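Local atomic coordinates of 3-dehydroshikimate dehydratase (Pseudomonas putida, PDB entry 5HMQ), a protein that catalyses the metal-dependent dehydration of 3-dehydroshikimate to protocatechuate, a common intermediate in the breakdown of quinate and shikimate. Residues E219-G224 with R271-Q276; G233-L238 with P280-V285. All coordinates share one frame; numbering follows the deposited sequence.

From the N terminus, the chain first winds through most of the eight-stranded TIM barrel before it reaches residues 219-224, at the start of helix 222-231. That helix runs out into the loop 233-238, which leads into strand 238-240, the last of the barrel. The long helix 252-276 follows, and its final turns return to 219-224, closing contact 1. A few residues later the linker 280-285, on its way to strand 295-304 of the next domain, comes back to 233-238 and closes contact 2. The two closures therefore cross instead of nesting. Their centres lie about 14 Å apart, and L274 CB packs on P280 CA at 4.1 Å.

Contact 1 (E219-G224 with R271-Q276); sequences EMDMAG and RLRLEQ
D221 and R273 form a two-pronged salt bridge that joins the N-cap of one helix of the TIM barrel to the late part of helix 252-276. R273 reaches with its two terminal nitrogens, end-on, one to each carboxylate oxygen. R273 NH1 gives D221 OD2 a nearly straight bond (172°) on the syn lone pair, 3.1 Å long. R273 NH2 meets D221 OD1 at 2.9 Å, also on the syn side but tilted out of both planes. This goes with the 34° between carboxylate and guanidinium. D221 OD1 has a second donor: the backbone N of G224 approaches from above the carboxylate plane at 3.2 Å, the capping bond at the start of helix 222-231. Aspartate suits this position because its short side chain can turn back to the first helical turn and still face an arginine. Its charge is probably stabilised both by R273 and by the positive end of the helix. R273 reaches across from helix 252-276 with a chain bent at chi2 and chi3, which brings the guanidinium round to the carboxylate. A223 lays its single methyl against one flat guanidinium face, CB 4.0 Å from R273 NH2. Within helix 252-276, R271 NH1 and E275 OE2, four residues on, form their own salt bridge. Beside D221, G224 CA comes to 3.3 Å from R273 NH1, where the glycine presents only its backbone.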
loop_
_atom_site.group_PDB
_atom_site.type_symbol
_atom_site.label_atom_id
_atom_site.label_comp_id
_atom_site.label_asym_id
_atom_site.label_seq_id
_atom_site.Cartn_x
_atom_site.Cartn_y
_atom_site.Cartn_z
ATOM N N GLU C 219 -19.682 -4.449 4.140
ATOM C CA GLU C 219 -20.883 -5.275 4.079
ATOM C C GLU C 219 -22.054 -4.642 4.824
ATOM O O GLU C 219 -23.012 -5.341 5.166
ATOM C CB GLU C 219 -20.604 -6.688 4.601
ATOM C CG GLU C 219 -19.588 -6.752 5.714
ATOM C CD GLU C 219 -18.954 -8.124 5.848
ATOM O OE1 GLU C 219 -19.250 -9.005 5.015
ATOM O OE2 GLU C 219 -18.156 -8.320 6.787
HETATM N N MSE C 220 -21.999 -3.339 5.078
HETATM C CA MSE C 220 -23.126 -2.633 5.676
HETATM C C MSE C 220 -24.113 -2.194 4.599
HETATM O O MSE C 220 -23.744 -2.026 3.436
HETATM C CB MSE C 220 -22.644 -1.424 6.479
HETATM C CG MSE C 220 -21.942 -1.789 7.774
HETATM SE SE MSE C 220 -21.177 -0.244 8.683
HETATM C CE MSE C 220 -20.782 -1.078 10.402
ATOM N N ASP C 221 -25.372 -2.013 4.994
ATOM C CA ASP C 221 -26.446 -1.674 4.062
ATOM C C ASP C 221 -26.521 -0.155 3.956
ATOM O O ASP C 221 -27.293 0.507 4.653
ATOM C CB ASP C 221 -27.763 -2.282 4.527
ATOM C CG ASP C 221 -28.894 -2.057 3.541
ATOM O OD1 ASP C 221 -28.615 -1.711 2.376
ATOM O OD2 ASP C 221 -30.066 -2.231 3.935
HETATM N N MSE C 222 -25.707 0.399 3.062
HETATM C CA MSE C 222 -25.619 1.842 2.857
HETATM C C MSE C 222 -26.922 2.426 2.325
HETATM O O MSE C 222 -27.414 3.442 2.820
HETATM C CB MSE C 222 -24.487 2.156 1.885
HETATM C CG MSE C 222 -23.141 1.632 2.345
HETATM SE SE MSE C 222 -22.217 2.875 3.500
HETATM C CE MSE C 222 -22.515 2.125 5.229
ATOM N N ALA C 223 -27.471 1.775 1.294
ATOM C CA ALA C 223 -28.707 2.261 0.689
ATOM C C ALA C 223 -29.859 2.222 1.683
ATOM O O ALA C 223 -30.720 3.109 1.681
ATOM C CB ALA C 223 -29.042 1.439 -0.555
ATOM N N GLY C 224 -29.882 1.210 2.553
ATOM C CA GLY C 224 -30.902 1.141 3.583
ATOM C C GLY C 224 -30.763 2.202 4.652
ATOM O O GLY C 224 -31.706 2.424 5.418
ATOM N N ARG C 271 -31.413 4.914 -4.975
ATOM C CA ARG C 271 -32.571 5.191 -5.823
ATOM C C ARG C 271 -33.370 3.923 -6.083
ATOM O O ARG C 271 -34.597 3.909 -5.938
ATOM C CB ARG C 271 -32.136 5.817 -7.148
ATOM C CG ARG C 271 -33.299 5.995 -8.126
ATOM C CD ARG C 271 -32.892 6.689 -9.416
ATOM N NE ARG C 271 -31.816 5.982 -10.107
ATOM C CZ ARG C 271 -31.986 4.854 -10.793
ATOM N NH1 ARG C 271 -33.186 4.298 -10.881
ATOM N NH2 ARG C 271 -30.952 4.279 -11.390
ATOM N N LEU C 272 -32.682 2.833 -6.428
ATOM C CA LEU C 272 -33.376 1.573 -6.674
ATOM C C LEU C 272 -34.098 1.093 -5.425
ATOM O O LEU C 272 -35.184 0.507 -5.512
ATOM C CB LEU C 272 -32.387 0.515 -7.161
ATOM C CG LEU C 272 -31.738 0.769 -8.522
ATOM C CD1 LEU C 272 -30.538 -0.143 -8.730
ATOM C CD2 LEU C 272 -32.756 0.590 -9.639
ATOM N N ARG C 273 -33.506 1.327 -4.251
ATOM C CA ARG C 273 -34.156 0.923 -3.011
ATOM C C ARG C 273 -35.465 1.679 -2.807
ATOM O O ARG C 273 -36.471 1.082 -2.409
ATOM C CB ARG C 273 -33.214 1.135 -1.827
ATOM C CG ARG C 273 -33.810 0.756 -0.486
ATOM C CD ARG C 273 -33.858 -0.755 -0.335
ATOM N NE ARG C 273 -32.543 -1.366 -0.506
ATOM C CZ ARG C 273 -31.708 -1.638 0.491
ATOM N NH1 ARG C 273 -32.054 -1.358 1.739
ATOM N NH2 ARG C 273 -30.530 -2.194 0.241
ATOM N N LEU C 274 -35.481 2.992 -3.085
ATOM C CA LEU C 274 -36.729 3.739 -2.947
ATOM C C LEU C 274 -37.764 3.290 -3.966
ATOM O O LEU C 274 -38.961 3.247 -3.658
ATOM C CB LEU C 274 -36.520 5.253 -3.079
ATOM C CG LEU C 274 -35.754 6.166 -2.104
ATOM C CD1 LEU C 274 -36.055 5.813 -0.651
ATOM C CD2 LEU C 274 -34.265 6.287 -2.367
ATOM N N GLU C 275 -37.334 2.973 -5.192
ATOM C CA GLU C 275 -38.288 2.516 -6.206
ATOM C C GLU C 275 -38.965 1.219 -5.778
ATOM O O GLU C 275 -40.152 1.008 -6.051
ATOM C CB GLU C 275 -37.602 2.338 -7.561
ATOM C CG GLU C 275 -36.807 3.553 -7.992
ATOM C CD GLU C 275 -36.603 3.593 -9.498
ATOM O OE1 GLU C 275 -37.189 2.748 -10.195
ATOM O OE2 GLU C 275 -35.810 4.416 -9.970
ATOM N N GLN C 276 -38.222 0.338 -5.107
ATOM C CA GLN C 276 -38.749 -0.953 -4.684
ATOM C C GLN C 276 -39.640 -0.855 -3.455
ATOM O O GLN C 276 -40.420 -1.779 -3.192
ATOM C CB GLN C 276 -37.592 -1.904 -4.396
ATOM C CG GLN C 276 -36.807 -2.290 -5.629
ATOM C CD GLN C 276 -35.385 -2.673 -5.295
ATOM O OE1 GLN C 276 -35.038 -2.847 -4.126
ATOM N NE2 GLN C 276 -34.548 -2.795 -6.318
#

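Contact 2 (G233-L238 with P280-V285)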
loop_
_atom_site.group_PDB
_atom_site.type_symbol
_atom_site.label_atom_id
_atom_site.label_comp_id
_atom_site.label_asym_id
_atom_site.label_seq_id
_atom_site.Cartn_x
_atom_site.Cartn_y
_atom_site.Cartn_z
ATOM N N GLY C 233 -37.086 14.480 3.020
ATOM C CA GLY C 233 -36.925 15.667 2.211
ATOM C C GLY C 233 -35.530 16.255 2.239
ATOM O O GLY C 233 -35.251 17.182 1.466
ATOM N N TYR C 234 -34.656 15.751 3.112
ATOM C CA TYR C 234 -33.282 16.235 3.201
ATOM C C TYR C 234 -32.583 16.159 1.850
ATOM O O TYR C 234 -32.554 15.107 1.205
ATOM C CB TYR C 234 -32.515 15.424 4.251
ATOM C CG TYR C 234 -31.042 15.759 4.360
ATOM C CD1 TYR C 234 -30.607 16.838 5.119
ATOM C CD2 TYR C 234 -30.082 14.970 3.741
ATOM C CE1 TYR C 234 -29.258 17.140 5.227
ATOM C CE2 TYR C 234 -28.732 15.265 3.845
ATOM C CZ TYR C 234 -28.327 16.350 4.591
ATOM O OH TYR C 234 -26.986 16.646 4.700
ATOM N N ARG C 235 -32.024 17.293 1.422
ATOM C CA ARG C 235 -31.231 17.361 0.200
ATOM C C ARG C 235 -29.889 18.037 0.448
ATOM O O ARG C 235 -29.278 18.558 -0.490
ATOM C CB ARG C 235 -31.999 18.083 -0.911
ATOM C CG ARG C 235 -33.330 17.432 -1.269
ATOM C CD ARG C 235 -33.119 16.060 -1.893
ATOM N NE ARG C 235 -34.375 15.421 -2.275
ATOM C CZ ARG C 235 -35.082 14.619 -1.483
ATOM N NH1 ARG C 235 -34.659 14.349 -0.256
ATOM N NH2 ARG C 235 -36.212 14.081 -1.921
ATOM N N GLY C 236 -29.416 18.029 1.692
ATOM C CA GLY C 236 -28.162 18.651 2.045
ATOM C C GLY C 236 -26.966 17.830 1.617
ATOM O O GLY C 236 -27.067 16.930 0.777
ATOM N N PRO C 237 -25.803 18.127 2.191
ATOM C CA PRO C 237 -24.573 17.458 1.751
ATOM C C PRO C 237 -24.602 15.961 2.029
ATOM O O PRO C 237 -25.136 15.503 3.042
ATOM C CB PRO C 237 -23.477 18.159 2.565
ATOM C CG PRO C 237 -24.084 19.454 3.002
ATOM C CD PRO C 237 -25.538 19.157 3.206
ATOM N N LEU C 238 -24.018 15.202 1.099
ATOM C CA LEU C 238 -23.790 13.765 1.243
ATOM C C LEU C 238 -22.288 13.522 1.235
ATOM O O LEU C 238 -21.629 13.761 0.219
ATOM C CB LEU C 238 -24.464 12.976 0.122
ATOM C CG LEU C 238 -24.260 11.463 0.174
ATOM C CD1 LEU C 238 -25.024 10.832 1.328
ATOM C CD2 LEU C 238 -24.619 10.826 -1.158
ATOM N N PRO C 280 -40.570 6.517 -4.501
ATOM C CA PRO C 280 -39.488 7.049 -5.337
ATOM C C PRO C 280 -39.209 8.513 -5.028
ATOM O O PRO C 280 -39.973 9.206 -4.352
ATOM C CB PRO C 280 -40.009 6.875 -6.770
ATOM C CG PRO C 280 -41.169 5.931 -6.659
ATOM C CD PRO C 280 -41.755 6.179 -5.305
ATOM N N ILE C 281 -38.079 8.978 -5.546
ATOM C CA ILE C 281 -37.601 10.332 -5.320
ATOM C C ILE C 281 -37.748 11.095 -6.630
ATOM O O ILE C 281 -37.844 10.506 -7.712
ATOM C CB ILE C 281 -36.138 10.336 -4.817
ATOM C CG1 ILE C 281 -35.745 11.696 -4.236
ATOM C CG2 ILE C 281 -35.183 9.925 -5.935
ATOM C CD1 ILE C 281 -34.327 11.735 -3.692
ATOM N N GLU C 282 -37.792 12.421 -6.530
ATOM C CA GLU C 282 -37.909 13.231 -7.733
ATOM C C GLU C 282 -36.687 13.015 -8.622
ATOM O O GLU C 282 -35.571 12.842 -8.117
ATOM C CB GLU C 282 -38.060 14.717 -7.392
ATOM C CG GLU C 282 -36.810 15.400 -6.858
ATOM C CD GLU C 282 -36.761 15.442 -5.345
ATOM O OE1 GLU C 282 -37.410 14.589 -4.704
ATOM O OE2 GLU C 282 -36.078 16.334 -4.798
ATOM N N PRO C 283 -36.862 12.973 -9.943
ATOM C CA PRO C 283 -35.717 12.726 -10.825
ATOM C C PRO C 283 -34.697 13.851 -10.729
ATOM O O PRO C 283 -34.998 14.970 -10.310
ATOM C CB PRO C 283 -36.339 12.654 -12.226
ATOM C CG PRO C 283 -37.679 13.282 -12.108
ATOM C CD PRO C 283 -38.117 13.194 -10.681
ATOM N N GLY C 284 -33.464 13.531 -11.118
ATOM C CA GLY C 284 -32.390 14.499 -11.147
ATOM C C GLY C 284 -31.609 14.656 -9.861
ATOM O O GLY C 284 -30.667 15.458 -9.826
ATOM N N VAL C 285 -31.960 13.923 -8.805
ATOM C CA VAL C 285 -31.227 14.007 -7.546
ATOM C C VAL C 285 -30.155 12.927 -7.497
ATOM O O VAL C 285 -28.968 13.222 -7.326
ATOM C CB VAL C 285 -32.168 13.887 -6.334
ATOM C CG1 VAL C 285 -31.364 13.865 -5.043
ATOM C CG2 VAL C 285 -33.169 15.030 -6.320
#
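I281 covers one face of the R235 guanidinium while E282 takes its edge, so neighbouring residues of the linker meet the same arginine with an aliphatic and with a charged side chain. The packed side is the isoleucine: CD1 sits off-centre over the flat group, and I281 CG1 comes to 3.4 Å from R235 NH2. V285, which is buried, adds its CG1 at 4.2 Å from R235 CD. Branched aliphatic residues fit here, I281 lying against the planar head and V285 against a methylene; I281 also touches L230 of helix 222-231. The segments belong to the turn before the last TIM-barrel strand and to the linker toward the dioxygenase-like half, and the contact joins these two. On the exposed side, E282 is gripped side-on: R235 NH2 reaches E282 OE1 at 3.1 Å, almost straight (173°), and R235 NE reaches E282 OE2 at 3.2 Å from above the carboxylate plane. The glutamate's chain, with CG between backbone N and carbonyl carbon (chi1 72°) and a further bend at chi2, brings its carboxylate to the guanidinium edge. E282 also begins a type II turn ending at V285, where P283 suits a negative phi (-64°) and G284 accepts the positive one. The remaining terminal nitrogen, R235 NH1, bonds to the carbonyl oxygens of L230 and Y234, at 2.7 Å from Y234 O.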